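Local coordinates for protein acetyl-CoA acetyltransferase (Elizabethkingia anophelis NUHP1, PDB 6BN2) that probably catalyses the thiolase reaction, the reversible condensation of two acetyl-CoA molecules to acetoacetyl-CoA, through an acyl-cysteine intermediate, at residues N63-G68 / D148-D153; D157-Q162 / Q291-F296. One frame throughout, in Å; residues are numbered along the deposited sequence.

Interaction 1 of 2, residues N63-G68 / D148-D153; sequences NVLQAG and DGLLKD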
ATOM      1  N   ASN A  63      -3.143  -4.206  -4.194  1.00 10.42           N
ATOM      2  CA  ASN A  63      -3.590  -3.529  -5.412  1.00 11.49           C
ATOM      3  C   ASN A  63      -2.360  -2.887  -6.046  1.00 12.09           C
ATOM      4  O   ASN A  63      -1.816  -1.945  -5.478  1.00 14.07           O
ATOM      5  CB  ASN A  63      -4.659  -2.507  -5.018  1.00 11.66           C
ATOM      6  CG  ASN A  63      -5.376  -1.862  -6.198  1.00 13.82           C
ATOM      7  OD1 ASN A  63      -5.334  -2.309  -7.362  1.00 18.77           O
ATOM      8  ND2 ASN A  63      -6.063  -0.805  -5.886  1.00 10.44           N
ATOM      9  N   VAL A  64      -1.875  -3.426  -7.168  1.00 10.47           N
ATOM     10  CA  VAL A  64      -0.577  -2.996  -7.683  1.00  9.73           C
ATOM     11  C   VAL A  64      -0.716  -1.753  -8.552  1.00 11.96           C
ATOM     12  O   VAL A  64       0.173  -0.883  -8.561  1.00 13.34           O
ATOM     13  CB  VAL A  64       0.081  -4.134  -8.469  1.00 10.36           C
ATOM     14  CG1 VAL A  64       1.415  -3.661  -9.062  1.00 12.76           C
ATOM     15  CG2 VAL A  64       0.294  -5.325  -7.537  1.00 11.94           C
ATOM     16  N   LEU A  65      -1.814  -1.654  -9.302  1.00 11.25           N
ATOM     17  CA  LEU A  65      -1.962  -0.657 -10.364  1.00 12.53           C
ATOM     18  C   LEU A  65      -3.171   0.204 -10.015  1.00 10.39           C
ATOM     19  O   LEU A  65      -4.299  -0.047 -10.451  1.00 14.35           O
ATOM     20  CB  LEU A  65      -2.094  -1.367 -11.750  1.00 14.56           C
ATOM     21  CG  LEU A  65      -0.850  -2.215 -12.033  1.00 15.36           C
ATOM     22  CD1 LEU A  65      -1.091  -3.178 -13.181  1.00 19.54           C
ATOM     23  CD2 LEU A  65       0.382  -1.334 -12.317  1.00 16.52           C
ATOM     24  N   GLN A  66      -2.928   1.210  -9.175  1.00 11.44           N
ATOM     25  CA  GLN A  66      -3.997   1.989  -8.558  1.00 12.09           C
ATOM     26  C   GLN A  66      -4.438   3.177  -9.406  1.00 13.35           C
ATOM     27  O   GLN A  66      -5.415   3.840  -9.048  1.00 13.38           O
ATOM     28  CB  GLN A  66      -3.533   2.479  -7.184  1.00 12.36           C
ATOM     29  CG  GLN A  66      -3.206   1.287  -6.252  1.00 12.77           C
ATOM     30  CD  GLN A  66      -2.509   1.662  -4.959  1.00 15.02           C
ATOM     31  OE1 GLN A  66      -2.376   2.840  -4.622  1.00 15.24           O
ATOM     32  NE2 GLN A  66      -2.055   0.646  -4.215  1.00 13.25           N
ATOM     33  N   ALA A  67      -3.744   3.460 -10.508  1.00 12.11           N
ATOM     34  CA  ALA A  67      -4.012   4.687 -11.248  1.00 14.01           C
ATOM     35  C   ALA A  67      -5.431   4.699 -11.790  1.00 13.40           C
ATOM     36  O   ALA A  67      -5.879   3.743 -12.442  1.00 14.67           O
ATOM     37  CB  ALA A  67      -3.022   4.845 -12.408  1.00 15.67           C
ATOM     38  N   GLY A  68      -6.123   5.814 -11.548  1.00 12.37           N
ATOM     39  CA  GLY A  68      -7.450   6.025 -12.073  1.00 12.84           C
ATOM     40  C   GLY A  68      -8.547   5.279 -11.356  1.00 13.30           C
ATOM     41  O   GLY A  68      -9.712   5.389 -11.769  1.00 15.15           O
ATOM     42  N   ASP A 148       2.149   3.058 -21.397  1.00 14.83           N
ATOM     43  CA  ASP A 148       1.182   2.087 -20.907  1.00 14.95           C
ATOM     44  C   ASP A 148       1.428   1.821 -19.422  1.00 16.14           C
ATOM     45  O   ASP A 148       2.503   1.345 -19.050  1.00 16.78           O
ATOM     46  CB  ASP A 148       1.339   0.805 -21.726  1.00 14.26           C
ATOM     47  CG  ASP A 148       0.245  -0.205 -21.453  1.00 16.26           C
ATOM     48  OD1 ASP A 148      -0.129  -0.381 -20.273  1.00 18.03           O
ATOM     49  OD2 ASP A 148      -0.252  -0.823 -22.425  1.00 19.24           O
ATOM     50  N   GLY A 149       0.437   2.111 -18.567  1.00 18.72           N
ATOM     51  CA  GLY A 149       0.648   1.951 -17.131  1.00 17.63           C
ATOM     52  C   GLY A 149       0.920   0.518 -16.715  1.00 16.87           C
ATOM     53  O   GLY A 149       1.644   0.274 -15.739  1.00 17.10           O
ATOM     54  N   LEU A 150       0.337  -0.443 -17.433  1.00 17.29           N
ATOM     55  CA  LEU A 150       0.605  -1.854 -17.158  1.00 16.73           C
ATOM     56  C   LEU A 150       2.074  -2.168 -17.350  1.00 18.16           C
ATOM     57  O   LEU A 150       2.710  -2.809 -16.501  1.00 17.74           O
ATOM     58  CB  LEU A 150      -0.221  -2.741 -18.094  1.00 21.04           C
ATOM     59  CG  LEU A 150      -1.647  -3.136 -17.770  1.00 32.61           C
ATOM     60  CD1 LEU A 150      -2.212  -3.943 -18.928  1.00 28.65           C
ATOM     61  CD2 LEU A 150      -1.650  -3.947 -16.522  1.00 31.23           C
ATOM     62  N   LEU A 151       2.626  -1.745 -18.486  1.00 16.81           N
ATOM     63  CA  LEU A 151       4.030  -2.018 -18.757  1.00 18.43           C
ATOM     64  C   LEU A 151       4.935  -1.218 -17.834  1.00 20.64           C
ATOM     65  O   LEU A 151       5.944  -1.742 -17.355  1.00 22.29           O
ATOM     66  CB  LEU A 151       4.367  -1.699 -20.211  1.00 18.29           C
ATOM     67  CG  LEU A 151       3.666  -2.543 -21.259  1.00 23.23           C
ATOM     68  CD1 LEU A 151       4.030  -2.038 -22.643  1.00 26.25           C
ATOM     69  CD2 LEU A 151       4.078  -3.999 -21.072  1.00 26.15           C
ATOM     70  N   LYS A 152       4.588   0.053 -17.577  1.00 16.38           N
ATOM     71  CA  LYS A 152       5.491   0.935 -16.841  0.52 17.03           C
ATOM     72  C   LYS A 152       5.543   0.580 -15.360  1.00 18.79           C
ATOM     73  O   LYS A 152       6.626   0.511 -14.766  1.00 20.19           O
ATOM     74  CB  LYS A 152       5.069   2.394 -17.023  0.52 16.81           C
ATOM     75  CG  LYS A 152       5.818   3.384 -16.119  0.52 20.60           C
ATOM     76  CD  LYS A 152       7.277   3.549 -16.521  0.52 22.32           C
ATOM     77  CE  LYS A 152       7.987   4.555 -15.611  0.52 20.60           C
ATOM     78  NZ  LYS A 152       9.471   4.590 -15.837  0.52 20.78           N
ATOM     79  N   ASP A 153       4.387   0.378 -14.734  1.00 15.18           N
ATOM     80  CA  ASP A 153       4.358   0.148 -13.296  1.00 14.76           C
ATOM     81  C   ASP A 153       4.241  -1.327 -12.939  1.00 14.43           C
ATOM     82  O   ASP A 153       4.618  -1.724 -11.830  1.00 17.17           O
ATOM     83  CB  ASP A 153       3.192   0.921 -12.656  1.00 14.94           C
ATOM     84  CG  ASP A 153       3.361   2.444 -12.741  1.00 15.67           C
ATOM     85  OD1 ASP A 153       4.501   2.933 -12.938  1.00 15.43           O
ATOM     86  OD2 ASP A 153       2.339   3.158 -12.585  1.00 15.68           O
TER
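Leu-65, in the irregular 63-68 segment, faces the first turns of the helix that begins at Gly-149, its CA 7.0 Å from that of Asp-153, and no hydrogen bond joins the two backbones. The contact is made by the forked end of this leucine. Its CD1 methyl meets CD2 of Leu-150 at 3.5 Å, tighter than usual for two methyl carbons, and the two side chains run roughly at right angles. The other branch, CD2, rests 3.6 Å from Asp-153 CB and approaches the carbonyl oxygen of Gly-149. Leu-150 starts out away from the loop; with CG beside its backbone N (chi1 -85°), its CD2 nevertheless reaches back to Leu-65. Asp-148 caps the helix, OD1 accepting from Leu-150 N at 2.9 Å. Asp-153 uses its methylene against Leu-65; its carboxylate bonds Tyr-132 OH and the backbone N of Gly-68 and Gly-70 of the second subunit, tying this packing to that interface. The Leu-65 side chain lies about 10 Å from that of His-356, probably the catalytic proton acceptor. Glu-124, near the end of strand 117-125, holds the N-H groups of Val-64 and Leu-65, while Leu-358 of helix 358-375 and Val-129 pack on Leu-65.

Interaction 2 of 2, residues D157-Q162 / Q291-F296; sequences DVYSKQ and QAPEWF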
ATOM      1  N   ASP A 157      10.979  -4.194 -15.287  1.00 17.79           N
ATOM      2  CA  ASP A 157      11.961  -4.022 -14.220  1.00 16.48           C
ATOM      3  C   ASP A 157      12.591  -2.635 -14.311  1.00 17.74           C
ATOM      4  O   ASP A 157      13.058  -2.221 -15.379  1.00 18.20           O
ATOM      5  CB  ASP A 157      13.033  -5.110 -14.319  1.00 17.12           C
ATOM      6  CG  ASP A 157      14.116  -4.943 -13.272  1.00 20.79           C
ATOM      7  OD1 ASP A 157      13.796  -5.021 -12.063  1.00 19.94           O
ATOM      8  OD2 ASP A 157      15.281  -4.733 -13.659  1.00 23.15           O
ATOM      9  N   VAL A 158      12.610  -1.913 -13.183  1.00 17.17           N
ATOM     10  CA  VAL A 158      13.113  -0.538 -13.185  1.00 17.88           C
ATOM     11  C   VAL A 158      14.577  -0.485 -13.603  1.00 20.05           C
ATOM     12  O   VAL A 158      14.984   0.372 -14.402  1.00 21.64           O
ATOM     13  CB  VAL A 158      12.924   0.104 -11.800  1.00 17.81           C
ATOM     14  CG1 VAL A 158      13.645   1.464 -11.759  1.00 18.81           C
ATOM     15  CG2 VAL A 158      11.435   0.267 -11.474  1.00 16.77           C
ATOM     16  N   TYR A 159      15.393  -1.398 -13.070  1.00 19.73           N
ATOM     17  CA  TYR A 159      16.843  -1.231 -13.135  1.00 21.37           C
ATOM     18  C   TYR A 159      17.383  -1.634 -14.502  1.00 22.08           C
ATOM     19  O   TYR A 159      18.294  -0.980 -15.030  1.00 25.00           O
ATOM     20  CB  TYR A 159      17.470  -2.022 -11.973  1.00 22.15           C
ATOM     21  CG  TYR A 159      16.632  -1.731 -10.747  1.00 21.08           C
ATOM     22  CD1 TYR A 159      16.740  -0.507 -10.088  1.00 23.91           C
ATOM     23  CD2 TYR A 159      15.642  -2.616 -10.334  1.00 21.77           C
ATOM     24  CE1 TYR A 159      15.913  -0.185  -9.013  1.00 21.46           C
ATOM     25  CE2 TYR A 159      14.806  -2.305  -9.256  1.00 19.39           C
ATOM     26  CZ  TYR A 159      14.955  -1.088  -8.609  1.00 20.13           C
ATOM     27  OH  TYR A 159      14.127  -0.771  -7.569  1.00 20.98           O
ATOM     28  N   SER A 160      16.801  -2.673 -15.102  1.00 21.32           N
ATOM     29  CA  SER A 160      17.207  -3.114 -16.432  1.00 24.48           C
ATOM     30  C   SER A 160      16.369  -2.506 -17.547  1.00 25.19           C
ATOM     31  O   SER A 160      16.790  -2.552 -18.707  1.00 25.65           O
ATOM     32  CB  SER A 160      17.113  -4.633 -16.528  1.00 24.90           C
ATOM     33  OG  SER A 160      15.753  -5.028 -16.460  1.00 23.55           O
ATOM     34  N   LYS A 161      15.197  -1.956 -17.223  1.00 22.64           N
ATOM     35  CA  LYS A 161      14.220  -1.471 -18.196  1.00 22.32           C
ATOM     36  C   LYS A 161      13.725  -2.587 -19.112  1.00 26.64           C
ATOM     37  O   LYS A 161      13.239  -2.324 -20.217  1.00 31.56           O
ATOM     38  CB  LYS A 161      14.778  -0.298 -19.017  1.00 26.56           C
ATOM     39  CG  LYS A 161      14.876   0.994 -18.204  1.00 34.47           C
ATOM     40  CD  LYS A 161      13.513   1.315 -17.574  1.00 44.74           C
ATOM     41  CE  LYS A 161      13.487   2.667 -16.858  1.00 51.18           C
ATOM     42  NZ  LYS A 161      13.879   2.563 -15.425  1.00 43.36           N
ATOM     43  N   GLN A 162      13.818  -3.829 -18.662  1.00 24.60           N
ATOM     44  CA  GLN A 162      13.349  -4.969 -19.433  1.00 22.85           C
ATOM     45  C   GLN A 162      12.092  -5.558 -18.805  1.00 20.42           C
ATOM     46  O   GLN A 162      11.827  -5.395 -17.616  1.00 23.24           O
ATOM     47  CB  GLN A 162      14.438  -6.030 -19.539  1.00 25.02           C
ATOM     48  CG  GLN A 162      15.644  -5.516 -20.300  1.00 27.45           C
ATOM     49  CD  GLN A 162      16.620  -6.609 -20.615  1.00 40.02           C
ATOM     50  OE1 GLN A 162      16.228  -7.707 -21.009  1.00 42.67           O
ATOM     51  NE2 GLN A 162      17.911  -6.322 -20.440  1.00 43.26           N
ATOM     52  N   GLN A 291      16.108 -10.804  -3.150  1.00 15.07           N
ATOM     53  CA  GLN A 291      17.453 -10.867  -3.704  1.00 16.92           C
ATOM     54  C   GLN A 291      17.514  -9.896  -4.882  1.00 17.68           C
ATOM     55  O   GLN A 291      16.677  -8.993  -5.015  1.00 17.04           O
ATOM     56  CB  GLN A 291      17.818 -12.320  -4.052  1.00 27.76           C
ATOM     57  CG  GLN A 291      16.692 -13.042  -4.683  1.00 22.28           C
ATOM     58  CD  GLN A 291      16.866 -14.568  -4.778  1.00 27.67           C
ATOM     59  OE1 GLN A 291      17.450 -15.234  -3.914  1.00 29.01           O
ATOM     60  NE2 GLN A 291      16.341 -15.114  -5.838  1.00 16.93           N
ATOM     61  N   ALA A 292      18.538 -10.043  -5.722  1.00 17.08           N
ATOM     62  CA  ALA A 292      18.714  -9.103  -6.824  1.00 16.82           C
ATOM     63  C   ALA A 292      17.427  -9.004  -7.639  1.00 14.76           C
ATOM     64  O   ALA A 292      16.746 -10.017  -7.835  1.00 17.46           O
ATOM     65  CB  ALA A 292      19.862  -9.549  -7.732  1.00 19.42           C
ATOM     66  N   PRO A 293      17.053  -7.808  -8.108  1.00 16.46           N
ATOM     67  CA  PRO A 293      15.790  -7.666  -8.851  1.00 15.78           C
ATOM     68  C   PRO A 293      15.646  -8.640 -10.005  1.00 17.08           C
ATOM     69  O   PRO A 293      14.548  -9.174 -10.212  1.00 18.35           O
ATOM     70  CB  PRO A 293      15.849  -6.210  -9.343  1.00 18.93           C
ATOM     71  CG  PRO A 293      16.594  -5.491  -8.209  1.00 20.46           C
ATOM     72  CD  PRO A 293      17.622  -6.504  -7.705  1.00 19.08           C
ATOM     73  N   GLU A 294      16.728  -8.895 -10.748  1.00 18.13           N
ATOM     74  CA  GLU A 294      16.639  -9.813 -11.873  1.00 20.70           C
ATOM     75  C   GLU A 294      16.445 -11.252 -11.423  1.00 22.69           C
ATOM     76  O   GLU A 294      16.134 -12.109 -12.261  1.00 23.23           O
ATOM     77  CB  GLU A 294      17.887  -9.698 -12.754  1.00 21.81           C
ATOM     78  CG  GLU A 294      19.168 -10.173 -12.090  1.00 23.70           C
ATOM     79  CD  GLU A 294      19.943  -9.065 -11.382  1.00 35.27           C
ATOM     80  OE1 GLU A 294      19.343  -8.078 -10.880  1.00 30.14           O
ATOM     81  OE2 GLU A 294      21.187  -9.192 -11.327  1.00 44.64           O
ATOM     82  N   TRP A 295      16.588 -11.542 -10.127  1.00 16.91           N
ATOM     83  CA  TRP A 295      16.352 -12.891  -9.622  1.00 18.91           C
ATOM     84  C   TRP A 295      15.085 -12.992  -8.782  1.00 17.90           C
ATOM     85  O   TRP A 295      14.989 -13.837  -7.890  1.00 16.54           O
ATOM     86  CB  TRP A 295      17.574 -13.382  -8.846  1.00 18.15           C
ATOM     87  CG  TRP A 295      18.644 -13.736  -9.824  1.00 21.03           C
ATOM     88  CD1 TRP A 295      19.813 -13.058 -10.068  1.00 25.56           C
ATOM     89  CD2 TRP A 295      18.587 -14.799 -10.780  1.00 21.55           C
ATOM     90  NE1 TRP A 295      20.502 -13.675 -11.093  1.00 26.36           N
ATOM     91  CE2 TRP A 295      19.766 -14.742 -11.543  1.00 27.25           C
ATOM     92  CE3 TRP A 295      17.655 -15.814 -11.044  1.00 23.30           C
ATOM     93  CZ2 TRP A 295      20.042 -15.658 -12.559  1.00 29.61           C
ATOM     94  CZ3 TRP A 295      17.926 -16.717 -12.049  1.00 26.74           C
ATOM     95  CH2 TRP A 295      19.109 -16.632 -12.793  1.00 28.34           C
ATOM     96  N   PHE A 296      14.090 -12.137  -9.051  1.00 16.56           N
ATOM     97  CA  PHE A 296      12.816 -12.294  -8.363  1.00 15.62           C
ATOM     98  C   PHE A 296      12.238 -13.685  -8.609  1.00 15.79           C
ATOM     99  O   PHE A 296      11.517 -14.217  -7.762  1.00 16.07           O
ATOM    100  CB  PHE A 296      11.815 -11.212  -8.811  1.00 18.09           C
ATOM    101  CG  PHE A 296      11.207 -11.456 -10.183  1.00 16.30           C
ATOM    102  CD1 PHE A 296      10.103 -12.292 -10.339  1.00 21.87           C
ATOM    103  CD2 PHE A 296      11.728 -10.824 -11.298  1.00 18.56           C
ATOM    104  CE1 PHE A 296       9.560 -12.526 -11.593  1.00 20.81           C
ATOM    105  CE2 PHE A 296      11.185 -11.043 -12.547  1.00 21.95           C
ATOM    106  CZ  PHE A 296      10.102 -11.897 -12.697  1.00 21.73           C
TER
HETATM  107  O   HOH W   1      12.422  -7.088 -10.695  1.00 19.52           O
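Pro-293 is the residue on which both touching side chains of 157-162 converge. Its CG lies 3.7 Å from CD2 of Tyr-159, with CB about as near; the pyrrolidine lies obliquely against the CD2-CE2 bond of the ring, and the two side chains cross at about a right angle. Asp-157 extends CG opposite its backbone N (chi1 177°), carrying the carboxylate out toward Pro-293, with OD1 3.6 Å from CB of that proline. One water joins the segments where no direct hydrogen bond does, donating to Asp-157 OD1 at 2.8 Å and to the carbonyl oxygen of Pro-293 at 3.0 Å. The other carboxylate oxygen is occupied within its own turn. OD2 accepts from Ser-160 N, 36° out of the carboxylate plane in an Asx motif, and takes the Ser-160 hydroxyl on its own anti lone pair, the one away from OD1. Two donors on OD2 should restrict rotation of the carboxylate, consistent with OD1 facing the water. Ser-160 OG in turn accepts from Gln-162 N, forming an ST turn. Across the contact, Gln-291 NE2 bonds Trp-295 O at 2.8 Å and braces the short 3-10 segment from Pro-293. Leu-79 of the second subunit packs on Pro-293, and its Gln-76 on Tyr-159. The contact joins the loop between helices 149-155 and 169-174 to the connection from strand 281-290 to helix 300-311, with Leu-170 against Trp-295.

The two contacts follow one another along the chain, interaction 1 closing before interaction 2 opens, and their centres lie about 17 Å apart. Helix 149-155 and the loop after it connect them: the start of the helix packs on the 63-68 loop, and the loop beyond its end meets 291-296. Interaction 1 stays within the N-terminal thiolase region, whereas interaction 2 crosses to the C-terminal one. The 148-162 region, which supplies a segment to each contact, is therefore fastened to loops following strands 59-62 and 281-290 of the same mixed sheet. Both sites also touch the second subunit, so this part of the fold links the N-terminal and C-terminal thiolase regions alongside the interface with the second subunit.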